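Local coordinates for lipoprotein NlpE (Escherichia coli, PDB 2Z4H), which takes part in copper homeostasis and helps stationary-phase cells bind to hydrophobic surfaces during biofilm formation, at residues P173-V178 with K204-Q209; M21-R26 with F42-G47; D138-T143 with F151-N156. The protein carries 1 engineered substitution. All coordinates share one frame; numbering follows the deposited sequence.

Contact 1 (P173-V178 with K204-Q209)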
loop_
_atom_site.group_PDB
_atom_site.type_symbol
_atom_site.label_atom_id
_atom_site.label_comp_id
_atom_site.label_asym_id
_atom_site.label_seq_id
_atom_site.Cartn_x
_atom_site.Cartn_y
_atom_site.Cartn_z
ATOM N N PRO A 173 -17.218 -21.507 27.417
ATOM C CA PRO A 173 -16.306 -21.026 26.379
ATOM C C PRO A 173 -15.001 -20.528 27.024
ATOM O O PRO A 173 -15.032 -19.762 27.990
ATOM C CB PRO A 173 -17.112 -19.909 25.708
ATOM C CG PRO A 173 -17.999 -19.421 26.799
ATOM C CD PRO A 173 -18.449 -20.702 27.442
ATOM N N VAL A 174 -13.863 -20.982 26.511
ATOM C CA VAL A 174 -12.573 -20.572 27.053
ATOM C C VAL A 174 -11.987 -19.420 26.239
ATOM O O VAL A 174 -12.068 -19.414 25.002
ATOM C CB VAL A 174 -11.549 -21.736 27.024
ATOM C CG1 VAL A 174 -10.221 -21.263 27.553
ATOM C CG2 VAL A 174 -12.042 -22.898 27.839
ATOM N N LEU A 175 -11.397 -18.446 26.925
ATOM C CA LEU A 175 -10.778 -17.322 26.231
ATOM C C LEU A 175 -9.739 -17.946 25.313
ATOM O O LEU A 175 -9.166 -18.987 25.638
ATOM C CB LEU A 175 -10.080 -16.384 27.220
ATOM C CG LEU A 175 -9.401 -15.137 26.632
ATOM C CD1 LEU A 175 -10.465 -14.122 26.229
ATOM C CD2 LEU A 175 -8.436 -14.540 27.653
ATOM N N LEU A 176 -9.492 -17.321 24.169
ATOM C CA LEU A 176 -8.521 -17.866 23.238
ATOM C C LEU A 176 -7.839 -16.741 22.499
ATOM O O LEU A 176 -8.470 -15.746 22.138
ATOM C CB LEU A 176 -9.224 -18.812 22.252
ATOM C CG LEU A 176 -8.425 -19.661 21.256
ATOM C CD1 LEU A 176 -8.483 -19.037 19.888
ATOM C CD2 LEU A 176 -6.985 -19.827 21.739
ATOM N N SER A 177 -6.537 -16.901 22.301
ATOM C CA SER A 177 -5.726 -15.922 21.592
ATOM C C SER A 177 -5.091 -16.646 20.430
ATOM O O SER A 177 -4.218 -17.489 20.632
ATOM C CB SER A 177 -4.621 -15.385 22.494
ATOM O OG SER A 177 -3.603 -14.760 21.725
ATOM N N VAL A 178 -5.512 -16.316 19.215
ATOM C CA VAL A 178 -4.972 -16.992 18.044
ATOM C C VAL A 178 -4.780 -16.058 16.871
ATOM O O VAL A 178 -5.364 -14.977 16.828
ATOM C CB VAL A 178 -5.919 -18.119 17.596
ATOM C CG1 VAL A 178 -7.267 -17.533 17.248
ATOM C CG2 VAL A 178 -5.338 -18.858 16.403
ATOM N N LYS A 204 -4.051 -21.104 22.156
ATOM C CA LYS A 204 -3.398 -20.567 23.341
ATOM C C LYS A 204 -4.569 -20.231 24.254
ATOM O O LYS A 204 -4.970 -19.069 24.365
ATOM C CB LYS A 204 -2.620 -19.295 23.000
ATOM C CG LYS A 204 -1.516 -18.940 23.990
ATOM C CD LYS A 204 -0.244 -19.764 23.760
ATOM C CE LYS A 204 -0.399 -21.228 24.194
ATOM N NZ LYS A 204 0.819 -22.063 23.911
ATOM N N PHE A 205 -5.134 -21.254 24.891
ATOM C CA PHE A 205 -6.290 -21.050 25.755
ATOM C C PHE A 205 -5.996 -20.634 27.190
ATOM O O PHE A 205 -5.066 -21.132 27.823
ATOM C CB PHE A 205 -7.162 -22.306 25.770
ATOM C CG PHE A 205 -7.835 -22.601 24.456
ATOM C CD1 PHE A 205 -7.228 -23.428 23.513
ATOM C CD2 PHE A 205 -9.100 -22.079 24.176
ATOM C CE1 PHE A 205 -7.873 -23.737 22.316
ATOM C CE2 PHE A 205 -9.752 -22.382 22.981
ATOM C CZ PHE A 205 -9.138 -23.212 22.055
ATOM N N TYR A 206 -6.815 -19.714 27.690
ATOM C CA TYR A 206 -6.710 -19.196 29.049
ATOM C C TYR A 206 -8.066 -19.421 29.736
ATOM O O TYR A 206 -8.957 -18.558 29.720
ATOM C CB TYR A 206 -6.352 -17.710 29.007
ATOM C CG TYR A 206 -5.047 -17.444 28.292
ATOM C CD1 TYR A 206 -3.851 -17.991 28.756
ATOM C CD2 TYR A 206 -5.006 -16.665 27.137
ATOM C CE1 TYR A 206 -2.648 -17.770 28.087
ATOM C CE2 TYR A 206 -3.802 -16.438 26.460
ATOM C CZ TYR A 206 -2.633 -16.995 26.944
ATOM O OH TYR A 206 -1.451 -16.775 26.281
ATOM N N PRO A 207 -8.229 -20.603 30.355
ATOM C CA PRO A 207 -9.429 -21.057 31.065
ATOM C C PRO A 207 -9.929 -20.243 32.252
ATOM O O PRO A 207 -11.142 -20.093 32.438
ATOM C CB PRO A 207 -9.070 -22.497 31.458
ATOM C CG PRO A 207 -7.602 -22.436 31.655
ATOM C CD PRO A 207 -7.152 -21.606 30.470
ATOM N N ASN A 208 -9.001 -19.724 33.049
ATOM C CA ASN A 208 -9.367 -18.959 34.237
ATOM C C ASN A 208 -10.004 -17.599 33.948
ATOM O O ASN A 208 -11.117 -17.324 34.404
ATOM C CB ASN A 208 -8.142 -18.790 35.139
ATOM N N GLN A 209 -9.318 -16.751 33.187
ATOM C CA GLN A 209 -9.859 -15.428 32.899
ATOM C C GLN A 209 -10.677 -15.333 31.619
ATOM O O GLN A 209 -10.740 -16.275 30.826
ATOM C CB GLN A 209 -8.739 -14.373 32.864
ATOM C CG GLN A 209 -7.843 -14.372 31.624
ATOM C CD GLN A 209 -6.791 -15.477 31.622
ATOM O OE1 GLN A 209 -5.839 -15.435 30.839
ATOM N NE2 GLN A 209 -6.959 -16.469 32.488
#
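Leu176 and Phe205 face each other as an antiparallel non-hydrogen-bonded pair, CA to CA 4.6 Å, where strand 174-178 meets the short, weakly bonded strand near 205-206. Two backbone bonds flank the pair: Tyr206 N reaches Leu175 O at 3.2 Å, and a weak one runs from Ser177 N to Lys204 O at 3.4 Å. On one face the packing gathers round the Phe205 ring. Leu176 CD2 sits over the centre of one side of that ring, 3.7 Å from the ring centroid, in a CH-pi contact, while Val174 CG1 comes in at the ring edge, 3.7 Å from CD2 of Phe205. With CG1 anti to the backbone N (chi1 178°), Val174 also turns this methyl toward Pro207. In the OB barrel, strand 174-184 follows the helix 157-166, and Phe205 packs on that helix through Ser162, Tyr163 and Ala166, besides meeting Tyr133 edge-to-face. On the other face of the sheet Leu175 CD2 touches Tyr206 CB and Gln209 CG, each at 4.0 Å. Leu175 also packs on Cys145 and Cys211, which probably form a disulfide.

Contact 2 (M21-R26 with F42-G47); sequences MPQSWR and FLEKDG
Gln23 and Ser24 run antiparallel to Leu43 and Phe42, the touching parts pointing 156° apart, with Ser24 and Phe42 a non-hydrogen-bonded pair at CA to CA 4.7 Å. The backbone bond beside it goes from Leu43 N to Gln23 O, 2.7 Å. On the Ser24-Phe42 face, the Arg26 chain bends at chi2 (-65°) and brings its guanidinium back against the Phe42 ring. Phe42 CZ lies over one face of the guanidinium, whereas NH2 of Arg26 stands 3.4 Å from CZ in the plane of the ring; the two planes are 68° apart, so the ring's edge meets the cation's face. Ser24 OG approaches the same ring at CD1, 3.6 Å away. Leu43 points to the other side, where its CD1 touches Trp25 CZ3 at 3.4 Å and Met21 CE at 4.1 Å; Leu43 also packs on Leu78, Leu80 and Trp71. Within 42-47, Lys45 NZ forms a salt bridge with OE1 of its neighbour Glu44, 3.0 Å, above the carboxylate plane, and CE of Lys45 passes NE2 of Gln23. The hairpin of strands 24-29 and 36-43 thus has two unlike sides: Leu43 adds to the apolar interior of the N-terminal, calycin-type barrel, while on the polar and aromatic side Arg26 meets a ring edge, so any cation-pi gain is probably small.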
loop_
_atom_site.group_PDB
_atom_site.type_symbol
_atom_site.label_atom_id
_atom_site.label_comp_id
_atom_site.label_asym_id
_atom_site.label_seq_id
_atom_site.Cartn_x
_atom_site.Cartn_y
_atom_site.Cartn_z
ATOM N N MET A 21 29.114 16.370 -12.588
ATOM C CA MET A 21 27.620 16.329 -12.647
ATOM C C MET A 21 27.135 15.423 -13.789
ATOM O O MET A 21 27.619 15.522 -14.923
ATOM C CB MET A 21 27.072 17.747 -12.836
ATOM C CG MET A 21 25.557 17.855 -12.747
ATOM S SD MET A 21 24.945 19.548 -12.985
ATOM C CE MET A 21 24.854 19.604 -14.781
ATOM N N PRO A 22 26.165 14.532 -13.505
ATOM C CA PRO A 22 25.614 13.604 -14.502
ATOM C C PRO A 22 24.962 14.341 -15.657
ATOM O O PRO A 22 24.747 15.547 -15.577
ATOM C CB PRO A 22 24.604 12.799 -13.694
ATOM C CG PRO A 22 24.115 13.799 -12.708
ATOM C CD PRO A 22 25.386 14.474 -12.256
ATOM N N GLN A 23 24.640 13.630 -16.731
ATOM C CA GLN A 23 24.014 14.296 -17.858
ATOM C C GLN A 23 22.704 13.682 -18.346
ATOM O O GLN A 23 22.134 14.145 -19.340
ATOM C CB GLN A 23 25.016 14.438 -19.013
ATOM C CG GLN A 23 25.626 13.156 -19.545
ATOM C CD GLN A 23 26.834 13.433 -20.439
ATOM O OE1 GLN A 23 27.875 13.895 -19.965
ATOM N NE2 GLN A 23 26.694 13.164 -21.737
ATOM N N SER A 24 22.211 12.666 -17.636
ATOM C CA SER A 24 20.950 12.018 -18.002
ATOM C C SER A 24 20.078 11.852 -16.776
ATOM O O SER A 24 20.505 11.270 -15.784
ATOM C CB SER A 24 21.218 10.655 -18.623
ATOM O OG SER A 24 22.153 10.775 -19.681
ATOM N N TRP A 25 18.859 12.368 -16.850
ATOM C CA TRP A 25 17.912 12.291 -15.741
ATOM C C TRP A 25 16.600 11.693 -16.200
ATOM O O TRP A 25 16.066 12.076 -17.242
ATOM C CB TRP A 25 17.646 13.685 -15.170
ATOM C CG TRP A 25 18.672 14.152 -14.195
ATOM C CD1 TRP A 25 18.705 13.906 -12.844
ATOM C CD2 TRP A 25 19.829 14.928 -14.487
ATOM N NE1 TRP A 25 19.819 14.490 -12.280
ATOM C CE2 TRP A 25 20.525 15.122 -13.266
ATOM C CE3 TRP A 25 20.348 15.478 -15.659
ATOM C CZ2 TRP A 25 21.707 15.842 -13.191
ATOM C CZ3 TRP A 25 21.531 16.198 -15.586
ATOM C CH2 TRP A 25 22.197 16.373 -14.358
ATOM N N ARG A 26 16.078 10.762 -15.411
ATOM C CA ARG A 26 14.827 10.085 -15.730
ATOM C C ARG A 26 13.924 10.145 -14.525
ATOM O O ARG A 26 14.388 10.282 -13.398
ATOM C CB ARG A 26 15.053 8.599 -16.036
ATOM C CG ARG A 26 16.237 8.258 -16.910
ATOM C CD ARG A 26 16.044 8.819 -18.287
ATOM N NE ARG A 26 17.021 8.285 -19.221
ATOM C CZ ARG A 26 16.720 7.446 -20.204
ATOM N NH1 ARG A 26 15.462 7.043 -20.386
ATOM N NH2 ARG A 26 17.681 7.015 -21.006
ATOM N N PHE A 42 18.399 15.069 -21.161
ATOM C CA PHE A 42 19.740 14.739 -21.640
ATOM C C PHE A 42 20.569 15.968 -21.874
ATOM O O PHE A 42 20.323 16.729 -22.809
ATOM C CB PHE A 42 19.650 13.958 -22.937
ATOM C CG PHE A 42 19.039 12.605 -22.774
ATOM C CD1 PHE A 42 19.814 11.528 -22.371
ATOM C CD2 PHE A 42 17.675 12.418 -22.971
ATOM C CE1 PHE A 42 19.243 10.294 -22.167
ATOM C CE2 PHE A 42 17.095 11.179 -22.766
ATOM C CZ PHE A 42 17.880 10.116 -22.363
ATOM N N LEU A 43 21.569 16.157 -21.022
ATOM C CA LEU A 43 22.441 17.317 -21.131
ATOM C C LEU A 43 23.713 16.959 -21.858
ATOM O O LEU A 43 24.658 16.422 -21.278
ATOM C CB LEU A 43 22.776 17.866 -19.745
ATOM C CG LEU A 43 21.558 18.320 -18.945
ATOM C CD1 LEU A 43 22.012 18.919 -17.643
ATOM C CD2 LEU A 43 20.766 19.336 -19.741
ATOM N N GLU A 44 23.732 17.266 -23.142
ATOM C CA GLU A 44 24.895 16.977 -23.938
ATOM C C GLU A 44 26.048 17.924 -23.608
ATOM O O GLU A 44 25.842 19.042 -23.130
ATOM C CB GLU A 44 24.504 17.049 -25.411
ATOM C CG GLU A 44 23.443 16.027 -25.742
ATOM C CD GLU A 44 23.865 14.637 -25.315
ATOM O OE1 GLU A 44 24.624 13.989 -26.070
ATOM O OE2 GLU A 44 23.458 14.201 -24.212
ATOM N N LYS A 45 27.268 17.458 -23.856
ATOM C CA LYS A 45 28.467 18.244 -23.592
ATOM C C LYS A 45 28.638 19.428 -24.542
ATOM O O LYS A 45 29.286 20.409 -24.197
ATOM C CB LYS A 45 29.719 17.350 -23.634
ATOM C CG LYS A 45 29.840 16.415 -24.843
ATOM C CD LYS A 45 29.327 14.978 -24.557
ATOM C CE LYS A 45 27.804 14.844 -24.669
ATOM N NZ LYS A 45 27.313 15.296 -26.018
ATOM N N ASP A 46 28.051 19.358 -25.729
ATOM C CA ASP A 46 28.189 20.469 -26.650
ATOM C C ASP A 46 27.258 21.610 -26.252
ATOM O O ASP A 46 26.836 22.407 -27.090
ATOM C CB ASP A 46 27.917 20.015 -28.092
ATOM C CG ASP A 46 26.457 19.666 -28.345
ATOM O OD1 ASP A 46 25.793 19.151 -27.416
ATOM O OD2 ASP A 46 25.979 19.894 -29.483
ATOM N N GLY A 47 26.933 21.675 -24.963
ATOM C CA GLY A 47 26.074 22.734 -24.457
ATOM C C GLY A 47 24.582 22.671 -24.751
ATOM O O GLY A 47 23.807 23.470 -24.213
#

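Contact 3 (D138-T143 with F151-N156); sequences DAATFT and FMVANN
Phe142 and Phe151 are joined by two backbone bonds: Phe142 N gives to Phe151 O at 2.9 Å, and Phe151 N returns to Phe142 O at 3.1 Å, more bent at the hydrogen (140°). Two residues along, Val153 N reaches Ala140 O at 2.9 Å. Between the Phe142-Phe151 and Ala140-Val153 bonds, Thr141 and Met152 form the non-hydrogen-bonded pair, and each sends a C-H across, Met152 CA toward Ala140 O and Thr141 CA toward Phe151 O. Beyond the strands, the Asn155 amide turns back and its ND2 makes a weak bond to Asp138 O, 3.5 Å. The packing lies on the other face. CG1 of Val153 is anti to the backbone N (chi1 179°), which puts CG2 beside that N, where it touches Phe142 CB at 3.4 Å; Val153 CB meets Ala140 CB at 3.8 Å. The two phenylalanine side chains run side by side and in the same direction, CD1 of Phe142 to CD1 of Phe151 4.2 Å. Phe142 continues onto Leu129, while Phe151 meets Phe182 edge-to-face. This is the beta hairpin of strands 140-144 and 150-152, which in the OB fold precedes the helix, here 157-166.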
loop_
_atom_site.group_PDB
_atom_site.type_symbol
_atom_site.label_atom_id
_atom_site.label_comp_id
_atom_site.label_asym_id
_atom_site.label_seq_id
_atom_site.Cartn_x
_atom_site.Cartn_y
_atom_site.Cartn_z
ATOM N N ASP A 138 -19.795 -30.079 16.315
ATOM C CA ASP A 138 -19.101 -29.706 15.077
ATOM C C ASP A 138 -19.164 -28.230 14.674
ATOM O O ASP A 138 -18.959 -27.897 13.506
ATOM C CB ASP A 138 -19.620 -30.539 13.910
ATOM C CG ASP A 138 -19.248 -31.984 14.027
ATOM O OD1 ASP A 138 -19.548 -32.593 15.079
ATOM O OD2 ASP A 138 -18.661 -32.512 13.063
ATOM N N ALA A 139 -19.452 -27.351 15.623
ATOM C CA ALA A 139 -19.516 -25.933 15.312
ATOM C C ALA A 139 -18.602 -25.158 16.249
ATOM O O ALA A 139 -18.599 -25.381 17.461
ATOM C CB ALA A 139 -20.940 -25.430 15.437
ATOM N N ALA A 140 -17.816 -24.252 15.687
ATOM C CA ALA A 140 -16.924 -23.471 16.509
ATOM C C ALA A 140 -17.284 -22.014 16.372
ATOM O O ALA A 140 -17.531 -21.539 15.276
ATOM C CB ALA A 140 -15.497 -23.693 16.075
ATOM N N THR A 141 -17.351 -21.306 17.486
ATOM C CA THR A 141 -17.632 -19.887 17.430
ATOM C C THR A 141 -16.619 -19.156 18.289
ATOM O O THR A 141 -16.066 -19.707 19.242
ATOM C CB THR A 141 -19.053 -19.555 17.890
ATOM O OG1 THR A 141 -19.365 -20.296 19.075
ATOM C CG2 THR A 141 -20.046 -19.891 16.794
ATOM N N PHE A 142 -16.370 -17.908 17.934
ATOM C CA PHE A 142 -15.393 -17.093 18.635
ATOM C C PHE A 142 -15.997 -15.717 18.863
ATOM O O PHE A 142 -16.212 -14.951 17.914
ATOM C CB PHE A 142 -14.127 -17.024 17.767
ATOM C CG PHE A 142 -13.027 -16.130 18.294
ATOM C CD1 PHE A 142 -13.094 -14.751 18.137
ATOM C CD2 PHE A 142 -11.860 -16.684 18.803
ATOM C CE1 PHE A 142 -12.011 -13.934 18.464
ATOM C CE2 PHE A 142 -10.773 -15.883 19.132
ATOM C CZ PHE A 142 -10.844 -14.504 18.959
ATOM N N THR A 143 -16.316 -15.429 20.120
ATOM C CA THR A 143 -16.867 -14.127 20.455
ATOM C C THR A 143 -15.687 -13.206 20.711
ATOM O O THR A 143 -15.094 -13.199 21.792
ATOM C CB THR A 143 -17.760 -14.176 21.685
ATOM O OG1 THR A 143 -18.931 -14.946 21.386
ATOM C CG2 THR A 143 -18.166 -12.772 22.078
ATOM N N PHE A 151 -17.853 -14.454 15.381
ATOM C CA PHE A 151 -17.741 -15.107 14.088
ATOM C C PHE A 151 -17.695 -16.601 14.262
ATOM O O PHE A 151 -17.559 -17.107 15.375
ATOM C CB PHE A 151 -16.470 -14.689 13.363
ATOM C CG PHE A 151 -15.949 -13.355 13.777
ATOM C CD1 PHE A 151 -14.943 -13.259 14.723
ATOM C CD2 PHE A 151 -16.468 -12.188 13.223
ATOM C CE1 PHE A 151 -14.453 -12.016 15.113
ATOM C CE2 PHE A 151 -15.985 -10.930 13.608
ATOM C CZ PHE A 151 -14.973 -10.848 14.557
ATOM N N MET A 152 -17.810 -17.302 13.140
ATOM C CA MET A 152 -17.743 -18.747 13.131
ATOM C C MET A 152 -16.283 -19.078 12.891
ATOM O O MET A 152 -15.581 -18.346 12.194
ATOM C CB MET A 152 -18.583 -19.310 11.997
ATOM C CG MET A 152 -20.076 -19.168 12.171
ATOM S SD MET A 152 -20.918 -19.882 10.736
ATOM C CE MET A 152 -21.604 -18.407 9.980
ATOM N N VAL A 153 -15.811 -20.173 13.457
ATOM C CA VAL A 153 -14.419 -20.530 13.270
ATOM C C VAL A 153 -14.289 -21.820 12.482
ATOM O O VAL A 153 -14.935 -22.825 12.798
ATOM C CB VAL A 153 -13.702 -20.682 14.629
ATOM C CG1 VAL A 153 -12.258 -21.082 14.415
ATOM C CG2 VAL A 153 -13.785 -19.378 15.395
ATOM N N ALA A 154 -13.460 -21.783 11.442
ATOM C CA ALA A 154 -13.236 -22.958 10.617
ATOM C C ALA A 154 -12.858 -24.106 11.530
ATOM O O ALA A 154 -12.207 -23.903 12.555
ATOM C CB ALA A 154 -12.121 -22.703 9.625
ATOM N N ASN A 155 -13.274 -25.310 11.160
ATOM C CA ASN A 155 -12.987 -26.497 11.945
ATOM C C ASN A 155 -11.520 -26.855 11.945
ATOM O O ASN A 155 -10.892 -26.927 10.896
ATOM C CB ASN A 155 -13.782 -27.692 11.417
ATOM C CG ASN A 155 -15.232 -27.618 11.769
ATOM O OD1 ASN A 155 -15.942 -26.714 11.332
ATOM N ND2 ASN A 155 -15.690 -28.567 12.575
ATOM N N ASN A 156 -10.984 -27.072 13.139
ATOM C CA ASN A 156 -9.598 -27.471 13.300
ATOM C C ASN A 156 -9.596 -28.549 14.345
ATOM O O ASN A 156 -9.987 -28.312 15.488
ATOM C CB ASN A 156 -8.732 -26.331 13.794
ATOM C CG ASN A 156 -7.273 -26.646 13.666
ATOM O OD1 ASN A 156 -6.741 -26.691 12.558
ATOM N ND2 ASN A 156 -6.612 -26.896 14.793
#

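In the fold
Contacts 1 and 3 belong to the C-terminal OB barrel, their centres about 14 Å apart, and they touch where Leu176 O packs against Phe142 CE2. Both reach the same sheet and both are partly buried, but contact 3 closes a local hairpin with three backbone bonds, whereas contact 1 ties a loosely bonded C-terminal piece to strand 174-184 by two, one of them weak, and by packing round Phe205 and Leu175. Contact 2 stands apart in the N-terminal barrel, its centre about 66 Å from that of contact 1 and about 64 Å from that of contact 3, with a flexible linker between the domains. Also a hairpin, it is mostly a surface contact, with a charged and aromatic flank and a single buried leucine.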